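Local coordinates for 4-alpha-glucanotransferase (PDB 6M6T), which belongs to the amylomaltase family of glucanotransferases, enzymes built on a TIM-barrel fold, and holds glycans in its pockets, at residues G67-H70 / L71-F74; V117-F120 / L121-E124; R128-S131 / D132-Q135; T141-A144 / E145-I149; E172-A175 / G176-K180. All coordinates share one frame; numbering follows the deposited sequence.

Interaction 1: residues G67-H70 / L71-F74; sequences GNTH and LIDF
Asn-68 and Leu-71 make the close-packed half of this local contact, a short 3-10 turn in the long loop that leads from strand 43-45 to helix 74-78. The Asn-68 side chain crosses that of Leu-71 at about a right angle, with ND2 of Asn-68 3.5 Å from the branch carbon CG of Leu-71. Its other end is tethered: OD1 of Asn-68 accepts the backbone N-H of His-70 at 3.0 Å, an Asx turn in which the donor stands well above the carbonyl plane. With CG set opposite the backbone nitrogen (chi1 167°), the amide can reach forward to both partners. Two nearly straight backbone bonds close the turn, Leu-71 N to Asn-68 O at 3.3 Å and Ile-72 N to Thr-69 O at 3.2 Å. On the buried flanks Leu-71 rests against Ile-13, and His-70 meets Leu-105 and Arg-109 of helix 105-122.

The looser side is that of Thr-69, which is partly exposed. Its hydroxyl OG1 comes no nearer than 3.9 Å to CD1 of Ile-72, and the two side chains lean on Thr-191 and Phe-194 of helix 182-208 respectively. Just beyond, Asp-73 is the N-cap of helix 74-78 and accepts the backbone N-H of Leu-76 through OD2. Chemically, the buried turn uses the asparagine oxygen as a substitute backbone acceptor, and the bond to His-70 probably limits rotation of the amide and is consistent with its NH2 end lying against the leucine.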
loop_
_atom_site.group_PDB
_atom_site.type_symbol
_atom_site.label_atom_id
_atom_site.label_comp_id
_atom_site.label_asym_id
_atom_site.label_seq_id
_atom_site.Cartn_x
_atom_site.Cartn_y
_atom_site.Cartn_z
ATOM N N GLY A 67 -0.446 -11.665 2.756
ATOM C CA GLY A 67 0.377 -10.795 3.577
ATOM C C GLY A 67 1.832 -10.827 3.157
ATOM O O GLY A 67 2.408 -11.900 2.956
ATOM N N ASN A 68 2.433 -9.649 3.022
ATOM C CA ASN A 68 3.874 -9.577 2.802
ATOM C C ASN A 68 4.604 -10.216 3.971
ATOM O O ASN A 68 4.576 -9.700 5.093
ATOM C CB ASN A 68 4.343 -8.133 2.626
ATOM C CG ASN A 68 5.853 -7.990 2.711
ATOM O OD1 ASN A 68 6.598 -8.932 2.442
ATOM N ND2 ASN A 68 6.310 -6.804 3.087
ATOM N N THR A 69 5.287 -11.321 3.722
ATOM C CA THR A 69 5.833 -12.053 4.852
ATOM C C THR A 69 7.021 -11.358 5.500
ATOM O O THR A 69 7.395 -11.737 6.614
ATOM C CB THR A 69 6.240 -13.443 4.414
ATOM O OG1 THR A 69 6.195 -14.293 5.550
ATOM C CG2 THR A 69 7.665 -13.423 3.818
ATOM N N HIS A 70 7.616 -10.358 4.850
ATOM C CA HIS A 70 8.742 -9.662 5.461
ATOM C C HIS A 70 8.350 -8.944 6.744
ATOM O O HIS A 70 9.220 -8.614 7.551
ATOM C CB HIS A 70 9.342 -8.662 4.476
ATOM C CG HIS A 70 10.030 -9.305 3.317
ATOM N ND1 HIS A 70 10.583 -8.578 2.285
ATOM C CD2 HIS A 70 10.262 -10.609 3.032
ATOM C CE1 HIS A 70 11.124 -9.408 1.409
ATOM N NE2 HIS A 70 10.939 -10.646 1.837
ATOM N N LEU A 71 7.068 -8.691 6.949
ATOM C CA LEU A 71 6.620 -7.906 8.082
ATOM C C LEU A 71 6.342 -8.758 9.307
ATOM O O LEU A 71 6.014 -8.201 10.360
ATOM C CB LEU A 71 5.369 -7.099 7.709
ATOM C CG LEU A 71 5.487 -6.283 6.426
ATOM C CD1 LEU A 71 4.347 -5.281 6.305
ATOM C CD2 LEU A 71 6.825 -5.584 6.386
ATOM N N ILE A 72 6.472 -10.081 9.210
ATOM C CA ILE A 72 6.314 -10.931 10.386
ATOM C C ILE A 72 7.450 -10.668 11.371
ATOM O O ILE A 72 8.619 -10.494 10.981
ATOM C CB ILE A 72 6.242 -12.408 9.973
ATOM C CG1 ILE A 72 4.789 -12.762 9.664
ATOM C CG2 ILE A 72 6.796 -13.313 11.063
ATOM C CD1 ILE A 72 4.632 -14.134 9.123
ATOM N N ASP A 73 7.109 -10.597 12.655
ATOM C CA ASP A 73 8.080 -10.230 13.673
ATOM C C ASP A 73 8.668 -11.480 14.299
ATOM O O ASP A 73 7.930 -12.345 14.788
ATOM C CB ASP A 73 7.460 -9.352 14.761
ATOM C CG ASP A 73 8.493 -8.874 15.771
ATOM O OD1 ASP A 73 9.509 -8.260 15.356
ATOM O OD2 ASP A 73 8.278 -9.123 16.976
ATOM N N PHE A 74 9.997 -11.558 14.298
ATOM C CA PHE A 74 10.650 -12.686 14.936
ATOM C C PHE A 74 10.467 -12.669 16.453
ATOM O O PHE A 74 10.373 -13.737 17.067
ATOM C CB PHE A 74 12.130 -12.696 14.563
ATOM C CG PHE A 74 12.383 -13.047 13.130
ATOM C CD1 PHE A 74 11.394 -13.659 12.370
ATOM C CD2 PHE A 74 13.602 -12.770 12.542
ATOM C CE1 PHE A 74 11.618 -13.988 11.054
ATOM C CE2 PHE A 74 13.831 -13.094 11.218
ATOM C CZ PHE A 74 12.836 -13.708 10.473
#

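Interaction 2: residues V117-F120 / L121-E124; sequences VKNF and LKEE
Leu-121 packs against Val-117, one turn back, and its neighbour Phe-120, and these apolar contacts carry the inner side of the helix. Its CD1 lies 4.3 Å from CG1 of Val-117, while its other branch, CD2, reaches to 4.0 Å from CD2 of Phe-120; the leucine and phenylalanine side chains run at a slant to each other. The ring swings away from its own amide nitrogen (chi1 164°) and, like Val-117, faces helix 182-208: Val-117 touches Tyr-187, Val-190 and Phe-194, and Phe-120 touches Val-190 and meets the ring of Tyr-193.

The backbone bonds change character along the segment. Leu-121 N donates to Val-117 O at 3.0 Å in ordinary alpha-helical fashion, whereas Glu-123 N reaches Phe-120 O, three residues back, only in a weak bond of 3.4 Å.

Polar side chains occupy the outer side. Asn-119 and Lys-122 run side by side and point the same way, with NZ of Lys-122 3.6 Å from OD1 of Asn-119, a distance where a weak electrostatic attraction is possible. The lysine starts between its own N and C (chi1 78°), which lays CG near Asn-119 O, and a bend further along brings the amine beside the amide. ND2 of Asn-119 makes a weak hydrogen bond to Phe-82 O. Apolar residues toward helix 182-208 and polar ones on the outside, with alpha-helical bonding giving way to a weak i to i+3 bond, are characteristic of an amphipathic helix near its C-terminal end, here helix 105-122.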
loop_
_atom_site.group_PDB
_atom_site.type_symbol
_atom_site.label_atom_id
_atom_site.label_comp_id
_atom_site.label_asym_id
_atom_site.label_seq_id
_atom_site.Cartn_x
_atom_site.Cartn_y
_atom_site.Cartn_z
ATOM N N VAL A 117 7.761 -22.400 11.300
ATOM C CA VAL A 117 6.640 -23.158 10.746
ATOM C C VAL A 117 6.754 -24.642 11.100
ATOM O O VAL A 117 5.752 -25.298 11.431
ATOM C CB VAL A 117 6.551 -22.925 9.226
ATOM C CG1 VAL A 117 5.540 -23.872 8.585
ATOM C CG2 VAL A 117 6.196 -21.458 8.928
ATOM N N LYS A 118 7.984 -25.185 11.060
ATOM C CA LYS A 118 8.252 -26.555 11.506
ATOM C C LYS A 118 7.875 -26.751 12.967
ATOM O O LYS A 118 7.304 -27.787 13.330
ATOM C CB LYS A 118 9.734 -26.898 11.293
ATOM C CG LYS A 118 10.212 -28.228 11.902
ATOM C CD LYS A 118 11.680 -28.557 11.504
ATOM C CE LYS A 118 11.787 -29.685 10.443
ATOM N NZ LYS A 118 11.449 -29.269 9.030
ATOM N N ASN A 119 8.187 -25.763 13.824
ATOM C CA ASN A 119 7.829 -25.887 15.237
ATOM C C ASN A 119 6.345 -25.657 15.475
ATOM O O ASN A 119 5.772 -26.272 16.382
ATOM C CB ASN A 119 8.639 -24.918 16.095
ATOM C CG ASN A 119 10.099 -25.302 16.180
ATOM O OD1 ASN A 119 10.436 -26.470 16.406
ATOM N ND2 ASN A 119 10.982 -24.321 15.985
ATOM N N PHE A 120 5.704 -24.778 14.691
ATOM C CA PHE A 120 4.265 -24.585 14.836
ATOM C C PHE A 120 3.492 -25.852 14.478
ATOM O O PHE A 120 2.497 -26.176 15.137
ATOM C CB PHE A 120 3.766 -23.424 13.977
ATOM C CG PHE A 120 2.262 -23.430 13.796
ATOM C CD1 PHE A 120 1.429 -22.923 14.787
ATOM C CD2 PHE A 120 1.677 -23.988 12.663
ATOM C CE1 PHE A 120 0.048 -22.947 14.644
ATOM C CE2 PHE A 120 0.300 -24.020 12.523
ATOM C CZ PHE A 120 -0.516 -23.493 13.517
ATOM N N LEU A 121 3.918 -26.576 13.432
ATOM C CA LEU A 121 3.146 -27.752 13.036
ATOM C C LEU A 121 3.213 -28.881 14.069
ATOM O O LEU A 121 2.248 -29.646 14.195
ATOM C CB LEU A 121 3.603 -28.250 11.670
ATOM C CG LEU A 121 3.278 -27.322 10.498
ATOM C CD1 LEU A 121 3.962 -27.849 9.245
ATOM C CD2 LEU A 121 1.757 -27.160 10.292
ATOM N N LYS A 122 4.323 -29.001 14.821
ATOM C CA LYS A 122 4.483 -30.094 15.787
ATOM C C LYS A 122 3.670 -29.895 17.068
ATOM O O LYS A 122 3.502 -30.858 17.826
ATOM C CB LYS A 122 5.965 -30.284 16.143
ATOM C CG LYS A 122 6.508 -29.262 17.133
ATOM C CD LYS A 122 8.000 -29.410 17.410
ATOM C CE LYS A 122 8.759 -29.907 16.202
ATOM N NZ LYS A 122 10.186 -30.072 16.543
ATOM N N GLU A 123 3.216 -28.670 17.352
ATOM C CA GLU A 123 2.220 -28.452 18.398
ATOM C C GLU A 123 0.994 -29.324 18.157
ATOM O O GLU A 123 0.604 -29.572 17.014
ATOM C CB GLU A 123 1.792 -26.975 18.461
ATOM C CG GLU A 123 2.925 -25.959 18.655
ATOM C CD GLU A 123 3.388 -25.846 20.110
ATOM O OE1 GLU A 123 2.650 -26.314 21.011
ATOM O OE2 GLU A 123 4.495 -25.298 20.351
ATOM N N GLU A 124 0.375 -29.788 19.247
ATOM C CA GLU A 124 -0.641 -30.830 19.119
ATOM C C GLU A 124 -1.954 -30.280 18.542
ATOM O O GLU A 124 -2.625 -30.974 17.764
ATOM C CB GLU A 124 -0.837 -31.525 20.475
ATOM C CG GLU A 124 -1.988 -32.514 20.531
ATOM C CD GLU A 124 -3.227 -31.875 21.125
ATOM O OE1 GLU A 124 -3.207 -30.638 21.277
ATOM O OE2 GLU A 124 -4.213 -32.586 21.428
#

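Interaction 3: residues R128-S131 / D132-Q135; sequences RMLS and DFLQ
Asp-132 faces back along the helix toward Arg-128, one turn earlier. Its CB sits over the backbone, 3.3 Å from Arg-128 O and 3.6 Å from Met-129 O. CG follows at 3.4 Å from NH2 of Arg-128, and the oxygens make the contact. Of the two, OD1 stays 3.8 Å from NH2 of Arg-128, while OD2 approaches to 2.8 Å and forms the salt bridge. OD2 lies at the edge of the guanidinium, in its plane, yet the carboxylate is turned 68° against that plane, so one oxygen meets one nitrogen and no two-pronged pairing develops. The hydrogen bond within the salt bridge is weak, being strongly bent.

This i to i+4 ion pair lies on the outer side of helix 126-134, one of the helices packed on the long helix 182-208. The apolar side is carried by Leu-130, whose CD1 approaches CD2 of Phe-133 to 4.3 Å and CG of Leu-134 to 4.2 Å and which also touches Lys-186 and Val-190. Phe-133 sends its ring edge-to-face against Tyr-193. Leu-134 N donates to Leu-130 O at 2.9 Å, and the Leu-134 side chain extends to Glu-189 and to Val-140 of the next helix.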
loop_
_atom_site.group_PDB
_atom_site.type_symbol
_atom_site.label_atom_id
_atom_site.label_comp_id
_atom_site.label_asym_id
_atom_site.label_seq_id
_atom_site.Cartn_x
_atom_site.Cartn_y
_atom_site.Cartn_z
ATOM N N ARG A 128 -5.661 -28.008 13.846
ATOM C CA ARG A 128 -7.009 -27.478 14.037
ATOM C C ARG A 128 -7.038 -25.977 14.272
ATOM O O ARG A 128 -8.124 -25.395 14.271
ATOM C CB ARG A 128 -7.730 -28.169 15.196
ATOM C CG ARG A 128 -9.240 -28.267 14.974
ATOM C CD ARG A 128 -9.997 -28.457 16.267
ATOM N NE ARG A 128 -11.446 -28.476 16.068
ATOM C CZ ARG A 128 -12.175 -27.417 15.731
ATOM N NH1 ARG A 128 -13.487 -27.535 15.577
ATOM N NH2 ARG A 128 -11.596 -26.240 15.543
ATOM N N MET A 129 -5.886 -25.344 14.503
ATOM C CA MET A 129 -5.808 -23.890 14.459
ATOM C C MET A 129 -5.606 -23.417 13.029
ATOM O O MET A 129 -6.274 -22.480 12.574
ATOM C CB MET A 129 -4.668 -23.386 15.351
ATOM C CG MET A 129 -4.654 -23.980 16.758
ATOM S SD MET A 129 -3.435 -23.294 17.921
ATOM C CE MET A 129 -2.426 -22.280 16.850
ATOM N N LEU A 130 -4.712 -24.089 12.295
ATOM C CA LEU A 130 -4.421 -23.678 10.926
ATOM C C LEU A 130 -5.644 -23.847 10.027
ATOM O O LEU A 130 -5.936 -22.984 9.188
ATOM C CB LEU A 130 -3.234 -24.474 10.393
ATOM C CG LEU A 130 -2.960 -24.399 8.893
ATOM C CD1 LEU A 130 -2.736 -22.961 8.448
ATOM C CD2 LEU A 130 -1.751 -25.260 8.555
ATOM N N SER A 131 -6.378 -24.946 10.193
ATOM C CA SER A 131 -7.548 -25.171 9.356
ATOM C C SER A 131 -8.679 -24.228 9.743
ATOM O O SER A 131 -9.356 -23.669 8.871
ATOM C CB SER A 131 -7.991 -26.639 9.443
ATOM O OG SER A 131 -9.080 -26.819 10.340
ATOM N N ASP A 132 -8.886 -24.021 11.047
ATOM C CA ASP A 132 -9.816 -22.987 11.496
ATOM C C ASP A 132 -9.470 -21.622 10.909
ATOM O O ASP A 132 -10.349 -20.763 10.775
ATOM C CB ASP A 132 -9.819 -22.912 13.025
ATOM C CG ASP A 132 -11.118 -23.404 13.642
ATOM O OD1 ASP A 132 -12.113 -23.587 12.896
ATOM O OD2 ASP A 132 -11.143 -23.588 14.882
ATOM N N PHE A 133 -8.191 -21.395 10.584
ATOM C CA PHE A 133 -7.789 -20.182 9.874
ATOM C C PHE A 133 -8.177 -20.237 8.394
ATOM O O PHE A 133 -8.756 -19.281 7.858
ATOM C CB PHE A 133 -6.282 -19.973 10.031
ATOM C CG PHE A 133 -5.720 -18.899 9.149
ATOM C CD1 PHE A 133 -6.040 -17.566 9.368
ATOM C CD2 PHE A 133 -4.871 -19.222 8.099
ATOM C CE1 PHE A 133 -5.518 -16.572 8.558
ATOM C CE2 PHE A 133 -4.343 -18.239 7.280
ATOM C CZ PHE A 133 -4.669 -16.913 7.506
ATOM N N LEU A 134 -7.857 -21.346 7.708
ATOM C CA LEU A 134 -8.147 -21.436 6.273
ATOM C C LEU A 134 -9.638 -21.352 5.979
ATOM O O LEU A 134 -10.026 -21.072 4.835
ATOM C CB LEU A 134 -7.591 -22.731 5.681
ATOM C CG LEU A 134 -6.094 -22.944 5.848
ATOM C CD1 LEU A 134 -5.746 -24.378 5.521
ATOM C CD2 LEU A 134 -5.326 -21.979 4.992
ATOM N N GLN A 135 -10.481 -21.600 6.982
ATOM C CA GLN A 135 -11.914 -21.524 6.751
ATOM C C GLN A 135 -12.395 -20.077 6.675
ATOM O O GLN A 135 -13.373 -19.789 5.980
ATOM C CB GLN A 135 -12.669 -22.306 7.836
ATOM C CG GLN A 135 -14.140 -22.483 7.488
ATOM C CD GLN A 135 -14.777 -23.729 8.074
ATOM O OE1 GLN A 135 -14.232 -24.353 8.993
ATOM N NE2 GLN A 135 -15.949 -24.103 7.536
#

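Interaction 4: residues T141-A144 / E145-I149; sequences TDFA and EFMAI
A Met-aromatic contact one turn apart joins Phe-143 and Met-147 on the buried side of helix 140-152, an alpha-helix beside the long helix 182-208. CG of Met-147 lies over one face of the ring, 3.4 Å from CZ of Phe-143, and SD is 4.8 Å from the ring centroid, displaced 49° from the normal. A bend at chi2 (-58°) carries the sulfur outward, past the rim on the CE1/CZ side, so that CG and not SD lies over the face. Met-147 also touches Phe-62 and His-188. Phe-146 faces away from this pair, toward Val-226 and Trp-229.

Regular i to i+4 bonds run beneath, among them Met-147 N to Phe-143 O and Ala-148 N to Ala-144 O, both 2.9 Å.

On another side two acids converge, the carboxylates of Asp-142 and Glu-145 being turned 75° against each other. Two acceptors so near would repel if both are charged, and arginines probably offset this: Glu-145 OE1 forms a salt bridge with Arg-178, and Asp-142 has long, weak ion pairs with Arg-169 and Arg-178. The glutamate chain runs extended beyond CG, and that CG lies 3.3 Å from Thr-141 O.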
loop_
_atom_site.group_PDB
_atom_site.type_symbol
_atom_site.label_atom_id
_atom_site.label_comp_id
_atom_site.label_asym_id
_atom_site.label_seq_id
_atom_site.Cartn_x
_atom_site.Cartn_y
_atom_site.Cartn_z
ATOM N N THR A 141 -4.818 -21.427 0.408
ATOM C CA THR A 141 -4.110 -22.612 -0.080
ATOM C C THR A 141 -3.694 -22.474 -1.542
ATOM O O THR A 141 -2.614 -22.928 -1.924
ATOM C CB THR A 141 -4.963 -23.873 0.125
ATOM O OG1 THR A 141 -6.126 -23.816 -0.712
ATOM C CG2 THR A 141 -5.405 -23.986 1.573
ATOM N N ASP A 142 -4.520 -21.849 -2.384
ATOM C CA ASP A 142 -4.109 -21.815 -3.785
ATOM C C ASP A 142 -3.082 -20.727 -4.043
ATOM O O ASP A 142 -2.247 -20.871 -4.948
ATOM C CB ASP A 142 -5.317 -21.701 -4.722
ATOM C CG ASP A 142 -5.600 -23.040 -5.476
ATOM O OD1 ASP A 142 -4.633 -23.796 -5.779
ATOM O OD2 ASP A 142 -6.787 -23.351 -5.747
ATOM N N PHE A 143 -3.063 -19.682 -3.216
ATOM C CA PHE A 143 -1.912 -18.789 -3.227
ATOM C C PHE A 143 -0.657 -19.519 -2.756
ATOM O O PHE A 143 0.445 -19.275 -3.268
ATOM C CB PHE A 143 -2.171 -17.559 -2.355
ATOM C CG PHE A 143 -0.914 -16.919 -1.854
ATOM C CD1 PHE A 143 -0.220 -16.030 -2.658
ATOM C CD2 PHE A 143 -0.400 -17.237 -0.590
ATOM C CE1 PHE A 143 0.954 -15.445 -2.213
ATOM C CE2 PHE A 143 0.782 -16.672 -0.144
ATOM C CZ PHE A 143 1.461 -15.773 -0.951
ATOM N N ALA A 144 -0.800 -20.407 -1.770
ATOM C CA ALA A 144 0.370 -21.114 -1.254
ATOM C C ALA A 144 0.921 -22.073 -2.304
ATOM O O ALA A 144 2.144 -22.229 -2.447
ATOM C CB ALA A 144 0.016 -21.847 0.044
ATOM N N GLU A 145 0.030 -22.689 -3.079
ATOM C CA GLU A 145 0.482 -23.519 -4.184
ATOM C C GLU A 145 1.123 -22.666 -5.267
ATOM O O GLU A 145 2.123 -23.070 -5.859
ATOM C CB GLU A 145 -0.676 -24.345 -4.747
ATOM C CG GLU A 145 -1.227 -25.342 -3.749
ATOM C CD GLU A 145 -2.529 -25.987 -4.189
ATOM O OE1 GLU A 145 -2.816 -25.962 -5.408
ATOM O OE2 GLU A 145 -3.258 -26.523 -3.311
ATOM N N PHE A 146 0.576 -21.481 -5.535
ATOM C CA PHE A 146 1.224 -20.589 -6.493
ATOM C C PHE A 146 2.660 -20.299 -6.079
ATOM O O PHE A 146 3.586 -20.416 -6.884
ATOM C CB PHE A 146 0.427 -19.291 -6.623
ATOM C CG PHE A 146 1.023 -18.301 -7.598
ATOM C CD1 PHE A 146 0.715 -18.369 -8.950
ATOM C CD2 PHE A 146 1.868 -17.286 -7.156
ATOM C CE1 PHE A 146 1.244 -17.454 -9.848
ATOM C CE2 PHE A 146 2.404 -16.370 -8.045
ATOM C CZ PHE A 146 2.092 -16.456 -9.399
ATOM N N MET A 147 2.863 -19.931 -4.817
ATOM C CA MET A 147 4.216 -19.639 -4.349
ATOM C C MET A 147 5.107 -20.872 -4.389
ATOM O O MET A 147 6.306 -20.762 -4.676
ATOM C CB MET A 147 4.183 -19.063 -2.931
ATOM C CG MET A 147 3.582 -17.670 -2.854
ATOM S SD MET A 147 4.414 -16.413 -3.865
ATOM C CE MET A 147 6.155 -16.856 -3.646
ATOM N N ALA A 148 4.548 -22.047 -4.118
ATOM C CA ALA A 148 5.354 -23.259 -4.173
ATOM C C ALA A 148 5.786 -23.568 -5.604
ATOM O O ALA A 148 6.965 -23.839 -5.872
ATOM C CB ALA A 148 4.571 -24.424 -3.572
ATOM N N ILE A 149 4.848 -23.553 -6.537
ATOM C CA ILE A 149 5.217 -23.798 -7.922
ATOM C C ILE A 149 6.216 -22.746 -8.390
ATOM O O ILE A 149 7.173 -23.053 -9.112
ATOM C CB ILE A 149 3.960 -23.846 -8.811
ATOM C CG1 ILE A 149 2.988 -24.907 -8.294
ATOM C CG2 ILE A 149 4.331 -24.172 -10.236
ATOM C CD1 ILE A 149 1.683 -24.944 -9.036
#

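Interaction 5: residues E172-A175 / G176-K180; sequences EALA and GYRQK
Leu-174 and Arg-178, one turn apart on helix 171-180, make the main side-chain contact, a leucine lying against a guanidinium. The two cross obliquely. CB and CG of Leu-174 stand over one face of the flat group, offset toward its rim, while CD2 of Leu-174 drops beside the NE/NH2 edge, 3.2 Å from NH2 and 3.4 Å from NE of Arg-178. The arginine chain runs extended from CG to NE, which carries the guanidinium back over the preceding turn.

An aromatic edge takes part as well. Ala-173 O lies in the plane of the Tyr-177 ring, at its rim near CD1, a position that follows from the helix backbone, since the same oxygen accepts the backbone N-H of Tyr-177 at 2.9 Å. The hydroxyl at the far end of the ring is hydrogen-bonded to Asp-163.

Backbone bonding is that of an alpha-helix: Gly-176 N donates to Glu-172 O at 3.0 Å, and Lys-180 N to Gly-176 O at 2.9 Å.

Around the helix, Ala-173 packs on Ala-165 and Ile-166, and Tyr-177 on Ile-149 of helix 140-152. The guanidinium thus divides its surface: a flat side takes the apolar leucine, while NE is engaged by Glu-145 of helix 140-152. Cover by Leu-174 may reduce the solvent screening of the arginine's charge on this side.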
loop_
_atom_site.group_PDB
_atom_site.type_symbol
_atom_site.label_atom_id
_atom_site.label_comp_id
_atom_site.label_asym_id
_atom_site.label_seq_id
_atom_site.Cartn_x
_atom_site.Cartn_y
_atom_site.Cartn_z
ATOM N N GLU A 172 -4.797 -32.997 -13.627
ATOM C CA GLU A 172 -3.817 -34.047 -13.357
ATOM C C GLU A 172 -2.464 -33.444 -12.984
ATOM O O GLU A 172 -1.821 -33.883 -12.020
ATOM C CB GLU A 172 -3.710 -34.979 -14.573
ATOM C CG GLU A 172 -4.750 -36.127 -14.575
ATOM C CD GLU A 172 -5.290 -36.502 -15.967
ATOM O OE1 GLU A 172 -5.528 -37.709 -16.222
ATOM O OE2 GLU A 172 -5.495 -35.587 -16.796
ATOM N N ALA A 173 -2.037 -32.409 -13.710
ATOM C CA ALA A 173 -0.818 -31.694 -13.348
ATOM C C ALA A 173 -0.935 -31.062 -11.961
ATOM O O ALA A 173 0.030 -31.061 -11.181
ATOM C CB ALA A 173 -0.514 -30.630 -14.404
ATOM N N LEU A 174 -2.118 -30.528 -11.638
ATOM C CA LEU A 174 -2.352 -29.899 -10.341
ATOM C C LEU A 174 -2.267 -30.912 -9.205
ATOM O O LEU A 174 -1.618 -30.664 -8.176
ATOM C CB LEU A 174 -3.726 -29.227 -10.342
ATOM C CG LEU A 174 -3.838 -27.720 -10.537
ATOM C CD1 LEU A 174 -5.248 -27.413 -10.999
ATOM C CD2 LEU A 174 -3.501 -27.005 -9.226
ATOM N N ALA A 175 -2.965 -32.047 -9.355
ATOM C CA ALA A 175 -2.878 -33.092 -8.343
ATOM C C ALA A 175 -1.462 -33.635 -8.230
ATOM O O ALA A 175 -1.090 -34.129 -7.161
ATOM C CB ALA A 175 -3.876 -34.220 -8.642
ATOM N N GLY A 176 -0.654 -33.530 -9.294
ATOM C CA GLY A 176 0.744 -33.929 -9.181
ATOM C C GLY A 176 1.583 -32.928 -8.400
ATOM O O GLY A 176 2.407 -33.306 -7.557
ATOM N N TYR A 177 1.378 -31.635 -8.657
ATOM C CA TYR A 177 2.205 -30.620 -8.009
ATOM C C TYR A 177 1.840 -30.426 -6.541
ATOM O O TYR A 177 2.705 -30.058 -5.738
ATOM C CB TYR A 177 2.090 -29.308 -8.769
ATOM C CG TYR A 177 3.040 -29.220 -9.930
ATOM C CD1 TYR A 177 2.791 -29.902 -11.115
ATOM C CD2 TYR A 177 4.197 -28.467 -9.840
ATOM C CE1 TYR A 177 3.667 -29.821 -12.172
ATOM C CE2 TYR A 177 5.073 -28.377 -10.891
ATOM C CZ TYR A 177 4.810 -29.056 -12.048
ATOM O OH TYR A 177 5.704 -28.962 -13.081
ATOM N N ARG A 178 0.584 -30.634 -6.199
ATOM C CA ARG A 178 0.179 -30.412 -4.803
ATOM C C ARG A 178 0.565 -31.599 -3.943
ATOM O O ARG A 178 0.383 -31.506 -2.754
ATOM C CB ARG A 178 -1.330 -30.272 -4.698
ATOM C CG ARG A 178 -1.918 -29.330 -5.720
ATOM C CD ARG A 178 -3.391 -29.528 -5.543
ATOM N NE ARG A 178 -4.025 -28.403 -6.175
ATOM C CZ ARG A 178 -5.292 -28.379 -6.498
ATOM N NH1 ARG A 178 -6.043 -29.431 -6.228
ATOM N NH2 ARG A 178 -5.799 -27.307 -7.072
ATOM N N GLN A 179 0.982 -32.696 -4.554
ATOM C CA GLN A 179 1.346 -33.942 -3.839
ATOM C C GLN A 179 2.860 -33.964 -3.744
ATOM O O GLN A 179 3.390 -34.397 -2.738
ATOM C CB GLN A 179 0.928 -35.101 -4.739
ATOM C CG GLN A 179 0.520 -36.391 -4.042
ATOM C CD GLN A 179 0.502 -37.555 -5.007
ATOM O OE1 GLN A 179 0.232 -37.406 -6.197
ATOM N NE2 GLN A 179 0.829 -38.734 -4.503
ATOM N N LYS A 180 3.488 -33.546 -4.833
ATOM C CA LYS A 180 4.933 -33.473 -4.988
ATOM C C LYS A 180 5.532 -32.318 -4.178
ATOM O O LYS A 180 6.720 -32.369 -3.834
ATOM C CB LYS A 180 5.243 -33.405 -6.503
ATOM C CG LYS A 180 6.526 -32.701 -6.960
ATOM C CD LYS A 180 6.401 -32.204 -8.419
ATOM C CE LYS A 180 7.598 -31.341 -8.832
ATOM N NZ LYS A 180 8.890 -32.042 -8.505
#

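The five local contacts follow one another along the chain, and the last four form a connected series. Interactions 2 and 3, with centres about 14 Å apart, touch where Phe-120 CE1 meets Met-129 CE at 3.4 Å. Interactions 3 and 4 meet more lightly, Leu-134 CD2 to Thr-141 CG2 at 4.0 Å. Interactions 4 and 5 are joined by the salt bridge between Glu-145 OE1 and Arg-178 NE, 2.8 Å. Interaction 1 touches none of the others, its nearest atoms being about 6 Å from those of interaction 4, but helix 182-208 borders it as well as interactions 2, 3 and 4. None of the residues in these contacts lines either glycan pocket.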